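Hemerythrin-like domain-containing protein (Streptococcus mutans, PDB 2QKP) is of unknown function; the piece described is its C-terminal PAS domain, a fold that in other proteins commonly senses ligands or mediates protein association. Local coordinates at residues 90-95 with 109-114; 28-33 with 124-129. All blocks are in the same frame, centred on the assembly; numbering follows the deposited sequence.

Contact 1 of 2, residues 90-95 with 109-114; sequences RDKVNM and TYAAVR
M95 meets the ring of Y110 at its edge: SD lies 3.6 Å from Y110 CE2, and the line from the ring centroid to SD runs 85° off the normal, a Met-aromatic contact. Chi2 of -73° turns M95 SD to the ring edge; chi3 of -93° then places CE, 4.0 Å from Y110 CE2. The two side chains cross obliquely. V93 O reaches the same rim near the ring plane, and V93 adds a branched aliphatic group on this face, its CB 4.5 Å from Y110 CB. A flat, largely apolar ring suits a buried place here, where V81 and L85 of helix 72-86 also pack on it.

The face turned the other way carries K92, N94, T109 and A111. N94 and T109 lie side by side, pointing the same way, and N94 ND2 donates a bent, weak hydrogen bond of 2.8 Å to T109 OG1. The methylenes of K92 run over T109, with CG 4.1 Å from T109 CG2, while in one of its two conformers the ammonium end leads away from the neighbouring strand. The short A111 offers K92 CG its CB, at 4.2 Å.

This is the hairpin of strands 92-99 and 104-114 in the antiparallel PAS sheet. V93 and Y110 form a hydrogen-bonded pair, V93 N to Y110 O and Y110 N to V93 O both measuring 2.8 Å. Beyond K92, A112 N still binds D91 O. Where the strands part, a water takes over, accepting from R114 NE and donating to R90 O.

Contact 2 of 2, residues 28-33 with 124-129; sequences LPLEIT and LEYVQD
T33 OG1 sits between its backbone N and carbonyl carbon (chi1 77°), while E125 CG is anti to its backbone N (chi1 179°); the two side chains lie side by side, pointing the same way. T33 OG1 thereby comes to 3.4 Å from E125 CB, and a water joins this hydroxyl to E125 OE1. Threonine is short enough to lie against E125 CB while its hydroxyl takes part in the water bridge to the carboxylate, which also has a long, weak ion pair with R57.

On the face of I32 and Y126, I32 CG2 presses against L124 CD1 at 3.5 Å, tighter than usual for two methyl groups. Branched aliphatic residues fill such a buried place well. L30 crosses Q128 with CD2 3.6 Å from Q128 CB, so the methyl covers the aliphatic part of a side chain whose amide goes on to Q128 of the second subunit. P29 packs on Y126 of the second subunit, and Y126 on its P29.

The backbones are antiparallel. E31 with V127 and T33 with E125 are hydrogen-bonded pairs, from E31 N to V127 O at 3.0 Å through to T33 N to E125 O at 2.8 Å. E31 and V127 also meet through their CB atoms, and the extended E31 side chain carries its carboxylate to V54, whose N bonds to OE2. Before the strand, P29 centres an inverse gamma turn; a water donates to P29 O and accepts from D129 N.

In the sheet, strand 31-36 lies between 120-129 and 41-44, the latter laying Y43 on I32 and both F41 and Y44 on T33. Across strand 120-129, Y126 packs on T109 of strand 104-114.

How the contacts relate
Contact 1 and contact 2 belong to one five-stranded antiparallel sheet, their centres about 12 Å apart. They adjoin through neighbouring strands 104-114 and 120-129, where A111 N lies 2.8 Å from L124 O and T109 N 2.9 Å from Y126 O, both probable hydrogen bonds. Y110 OH also packs 3.3 Å from E125 OE2, linking the side chains of one face. Along the chain, the hairpin of contact 1 is nested within the long loop that contact 2 closes, so 28-33 near the start joins the last strand in the middle of the sheet, while 90-95 lies on an outermost strand. Both contacts touch the second subunit, contact 1 through V113 packing on its L23.

Contact 1 of 2, residues 90-95 with 109-114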
loop_
_atom_site.group_PDB
_atom_site.type_symbol
_atom_site.label_atom_id
_atom_site.label_comp_id
_atom_site.label_asym_id
_atom_site.label_seq_id
_atom_site.Cartn_x
_atom_site.Cartn_y
_atom_site.Cartn_z
ATOM N N ARG A 90 -9.405 4.686 18.278
ATOM C CA ARG A 90 -9.547 3.745 17.176
ATOM C C ARG A 90 -8.213 3.702 16.428
ATOM O O ARG A 90 -7.420 4.626 16.543
ATOM C CB ARG A 90 -10.672 4.194 16.249
ATOM C CG ARG A 90 -12.095 4.031 16.855
ATOM C CD ARG A 90 -13.142 4.819 16.094
ATOM N NE ARG A 90 -14.494 4.527 16.573
ATOM C CZ ARG A 90 -15.155 5.225 17.507
ATOM N NH1 ARG A 90 -14.609 6.288 18.083
ATOM N NH2 ARG A 90 -16.383 4.850 17.863
ATOM N N ASP A 91 -7.967 2.604 15.714
ATOM C CA ASP A 91 -6.764 2.501 14.891
ATOM C C ASP A 91 -7.035 2.982 13.474
ATOM O O ASP A 91 -6.098 3.367 12.757
ATOM C CB ASP A 91 -6.156 1.090 14.929
ATOM C CG ASP A 91 -7.065 0.025 14.367
ATOM O OD1 ASP A 91 -8.307 0.192 14.310
ATOM O OD2 ASP A 91 -6.511 -1.029 14.007
ATOM N N LYS A 92 -8.316 2.950 13.089
ATOM C CA LYS A 92 -8.789 3.350 11.768
ATOM C C LYS A 92 -10.142 4.055 11.834
ATOM O O LYS A 92 -10.974 3.751 12.714
ATOM C CB LYS A 92 -8.953 2.125 10.857
ATOM C CG LYS A 92 -7.657 1.383 10.528
ATOM C CD LYS A 92 -7.925 0.156 9.676
ATOM C CE LYS A 92 -8.474 -1.000 10.503
ATOM N NZ LYS A 92 -8.470 -2.314 9.791
ATOM N N VAL A 93 -10.360 4.971 10.893
ATOM C CA VAL A 93 -11.666 5.566 10.647
ATOM C C VAL A 93 -11.885 5.430 9.150
ATOM O O VAL A 93 -11.012 5.819 8.364
ATOM C CB VAL A 93 -11.687 7.034 11.057
ATOM C CG1 VAL A 93 -12.984 7.728 10.647
ATOM C CG2 VAL A 93 -11.501 7.133 12.567
ATOM N N ASN A 94 -13.057 4.917 8.760
ATOM C CA ASN A 94 -13.372 4.694 7.343
ATOM C C ASN A 94 -14.600 5.507 6.914
ATOM O O ASN A 94 -15.521 5.745 7.723
ATOM C CB ASN A 94 -13.657 3.222 7.090
ATOM C CG ASN A 94 -12.560 2.307 7.608
ATOM O OD1 ASN A 94 -12.759 1.533 8.555
ATOM N ND2 ASN A 94 -11.405 2.368 6.977
ATOM N N MET A 95 -14.566 5.977 5.674
ATOM C CA MET A 95 -15.732 6.541 5.018
ATOM C C MET A 95 -15.826 6.059 3.563
ATOM O O MET A 95 -14.836 5.646 2.958
ATOM C CB MET A 95 -15.778 8.087 5.144
ATOM C CG MET A 95 -14.477 8.849 5.214
ATOM S SD MET A 95 -13.493 8.787 6.735
ATOM C CE MET A 95 -14.062 10.240 7.636
ATOM N N THR A 109 -9.682 5.425 4.116
ATOM C CA THR A 109 -9.271 5.052 5.468
ATOM C C THR A 109 -8.265 6.045 6.010
ATOM O O THR A 109 -7.314 6.408 5.321
ATOM C CB THR A 109 -8.587 3.675 5.482
ATOM O OG1 THR A 109 -9.467 2.695 4.943
ATOM C CG2 THR A 109 -8.158 3.290 6.900
ATOM N N TYR A 110 -8.484 6.477 7.252
ATOM C CA TYR A 110 -7.484 7.210 8.023
ATOM C C TYR A 110 -7.002 6.284 9.101
ATOM O O TYR A 110 -7.823 5.775 9.899
ATOM C CB TYR A 110 -8.126 8.406 8.723
ATOM C CG TYR A 110 -8.590 9.487 7.803
ATOM C CD1 TYR A 110 -7.740 10.551 7.494
ATOM C CD2 TYR A 110 -9.873 9.474 7.274
ATOM C CE1 TYR A 110 -8.150 11.592 6.645
ATOM C CE2 TYR A 110 -10.308 10.528 6.403
ATOM C CZ TYR A 110 -9.424 11.571 6.107
ATOM O OH TYR A 110 -9.772 12.652 5.290
ATOM N N ALA A 111 -5.688 6.048 9.152
ATOM C CA ALA A 111 -5.127 5.095 10.077
ATOM C C ALA A 111 -4.060 5.700 10.955
ATOM O O ALA A 111 -3.275 6.504 10.481
ATOM C CB ALA A 111 -4.548 3.895 9.286
ATOM N N ALA A 112 -4.007 5.296 12.228
ATOM C CA ALA A 112 -2.929 5.727 13.123
ATOM C C ALA A 112 -1.692 4.948 12.742
ATOM O O ALA A 112 -1.763 3.711 12.567
ATOM C CB ALA A 112 -3.282 5.409 14.604
ATOM N N VAL A 113 -0.586 5.657 12.548
ATOM C CA VAL A 113 0.697 4.965 12.307
ATOM C C VAL A 113 1.415 4.903 13.657
ATOM O O VAL A 113 1.704 5.946 14.258
ATOM C CB VAL A 113 1.560 5.713 11.264
ATOM C CG1 VAL A 113 2.868 4.988 11.020
ATOM C CG2 VAL A 113 0.806 5.856 9.964
ATOM N N ARG A 114 1.655 3.691 14.145
ATOM C CA ARG A 114 2.321 3.482 15.450
ATOM C C ARG A 114 3.502 2.557 15.285
ATOM O O ARG A 114 3.457 1.629 14.488
ATOM C CB ARG A 114 1.324 2.888 16.463
ATOM C CG ARG A 114 0.204 3.911 16.778
ATOM C CD ARG A 114 -0.779 3.400 17.869
ATOM N NE ARG A 114 -1.759 4.444 18.145
ATOM C CZ ARG A 114 -1.527 5.508 18.912
ATOM N NH1 ARG A 114 -0.341 5.691 19.513
ATOM N NH2 ARG A 114 -2.487 6.405 19.085
HETATM O O HOH W 1 -4.567 4.352 17.435
HETATM O O HOH W 2 -3.259 1.641 12.852
#

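Contact 2 of 2, residues 28-33 with 124-129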
loop_
_atom_site.group_PDB
_atom_site.type_symbol
_atom_site.label_atom_id
_atom_site.label_comp_id
_atom_site.label_asym_id
_atom_site.label_seq_id
_atom_site.Cartn_x
_atom_site.Cartn_y
_atom_site.Cartn_z
ATOM N N LEU A 28 0.988 0.777 -5.874
ATOM C CA LEU A 28 -0.169 0.275 -5.132
ATOM C C LEU A 28 -1.431 0.961 -5.634
ATOM O O LEU A 28 -1.363 2.111 -6.063
ATOM C CB LEU A 28 0.037 0.478 -3.633
ATOM C CG LEU A 28 1.127 -0.404 -2.986
ATOM C CD1 LEU A 28 1.454 0.138 -1.592
ATOM C CD2 LEU A 28 0.697 -1.874 -2.891
ATOM N N PRO A 29 -2.599 0.278 -5.561
ATOM C CA PRO A 29 -3.826 0.827 -6.133
ATOM C C PRO A 29 -4.530 1.796 -5.155
ATOM O O PRO A 29 -5.759 1.709 -4.947
ATOM C CB PRO A 29 -4.671 -0.438 -6.351
ATOM C CG PRO A 29 -4.323 -1.287 -5.220
ATOM C CD PRO A 29 -2.853 -1.019 -4.916
ATOM N N LEU A 30 -3.758 2.714 -4.578
ATOM C CA LEU A 30 -4.244 3.571 -3.494
ATOM C C LEU A 30 -3.659 4.956 -3.673
ATOM O O LEU A 30 -2.516 5.074 -4.097
ATOM C CB LEU A 30 -3.763 3.051 -2.136
ATOM C CG LEU A 30 -4.129 1.614 -1.757
ATOM C CD1 LEU A 30 -3.306 1.071 -0.570
ATOM C CD2 LEU A 30 -5.623 1.541 -1.441
ATOM N N GLU A 31 -4.436 5.987 -3.349
ATOM C CA GLU A 31 -3.910 7.346 -3.221
ATOM C C GLU A 31 -3.544 7.442 -1.747
ATOM O O GLU A 31 -4.415 7.292 -0.887
ATOM C CB GLU A 31 -4.984 8.409 -3.552
ATOM C CG GLU A 31 -5.421 8.444 -5.002
ATOM C CD GLU A 31 -6.554 9.439 -5.251
ATOM O OE1 GLU A 31 -6.811 10.361 -4.409
ATOM O OE2 GLU A 31 -7.167 9.313 -6.308
ATOM N N ILE A 32 -2.261 7.680 -1.464
ATOM C CA ILE A 32 -1.750 7.631 -0.081
ATOM C C ILE A 32 -1.299 9.027 0.291
ATOM O O ILE A 32 -0.679 9.725 -0.527
ATOM C CB ILE A 32 -0.571 6.652 -0.007
ATOM C CG1 ILE A 32 -1.089 5.246 -0.386
ATOM C CG2 ILE A 32 0.168 6.633 1.398
ATOM C CD1 ILE A 32 0.004 4.189 -0.503
ATOM N N THR A 33 -1.609 9.446 1.513
ATOM C CA THR A 33 -1.023 10.694 2.037
ATOM C C THR A 33 -0.553 10.413 3.451
ATOM O O THR A 33 -1.111 9.548 4.128
ATOM C CB THR A 33 -1.989 11.930 2.048
ATOM O OG1 THR A 33 -2.905 11.819 3.143
ATOM C CG2 THR A 33 -2.758 12.089 0.723
ATOM N N LEU A 124 -1.910 8.019 8.471
ATOM C CA LEU A 124 -1.813 7.520 7.095
ATOM C C LEU A 124 -3.218 7.530 6.497
ATOM O O LEU A 124 -4.113 6.891 7.056
ATOM C CB LEU A 124 -1.240 6.088 7.126
ATOM C CG LEU A 124 -1.321 5.243 5.854
ATOM C CD1 LEU A 124 -0.528 5.918 4.742
ATOM C CD2 LEU A 124 -0.808 3.857 6.123
ATOM N N GLU A 125 -3.418 8.235 5.378
ATOM C CA GLU A 125 -4.700 8.198 4.669
ATOM C C GLU A 125 -4.516 7.442 3.358
ATOM O O GLU A 125 -3.549 7.695 2.626
ATOM C CB GLU A 125 -5.214 9.618 4.395
ATOM C CG GLU A 125 -6.556 9.647 3.632
ATOM C CD GLU A 125 -7.098 11.051 3.385
ATOM O OE1 GLU A 125 -6.447 12.043 3.793
ATOM O OE2 GLU A 125 -8.191 11.143 2.795
ATOM N N TYR A 126 -5.400 6.488 3.084
ATOM C CA TYR A 126 -5.358 5.801 1.804
ATOM C C TYR A 126 -6.759 5.643 1.231
ATOM O O TYR A 126 -7.754 5.348 1.962
ATOM C CB TYR A 126 -4.591 4.467 1.892
ATOM C CG TYR A 126 -4.980 3.508 3.007
ATOM C CD1 TYR A 126 -5.890 2.473 2.766
ATOM C CD2 TYR A 126 -4.416 3.611 4.284
ATOM C CE1 TYR A 126 -6.218 1.571 3.760
ATOM C CE2 TYR A 126 -4.737 2.716 5.294
ATOM C CZ TYR A 126 -5.642 1.691 5.008
ATOM O OH TYR A 126 -6.001 0.803 5.991
ATOM N N VAL A 127 -6.838 5.902 -0.068
ATOM C CA VAL A 127 -8.106 5.960 -0.769
ATOM C C VAL A 127 -8.088 4.890 -1.864
ATOM O O VAL A 127 -7.129 4.801 -2.640
ATOM C CB VAL A 127 -8.315 7.352 -1.417
ATOM C CG1 VAL A 127 -9.604 7.390 -2.132
ATOM C CG2 VAL A 127 -8.224 8.499 -0.377
ATOM N N GLN A 128 -9.169 4.112 -1.942
ATOM C CA GLN A 128 -9.245 3.045 -2.942
ATOM C C GLN A 128 -10.561 3.099 -3.703
ATOM O O GLN A 128 -11.602 3.441 -3.150
ATOM C CB GLN A 128 -9.132 1.695 -2.261
ATOM C CG GLN A 128 -8.894 0.489 -3.245
ATOM C CD GLN A 128 -8.621 -0.797 -2.482
ATOM O OE1 GLN A 128 -8.764 -0.848 -1.251
ATOM N NE2 GLN A 128 -8.240 -1.840 -3.200
ATOM N N ASP A 129 -10.514 2.735 -4.981
ATOM C CA ASP A 129 -11.757 2.544 -5.709
ATOM C C ASP A 129 -12.173 1.074 -5.516
ATOM O O ASP A 129 -11.438 0.127 -5.861
ATOM C CB ASP A 129 -11.583 2.908 -7.186
ATOM C CG ASP A 129 -12.791 2.527 -8.029
ATOM O OD1 ASP A 129 -13.939 2.559 -7.515
ATOM O OD2 ASP A 129 -12.562 2.166 -9.216
HETATM O O HOH W 3 -8.058 2.000 -6.265
HETATM O O HOH W 4 -4.326 14.302 3.040
#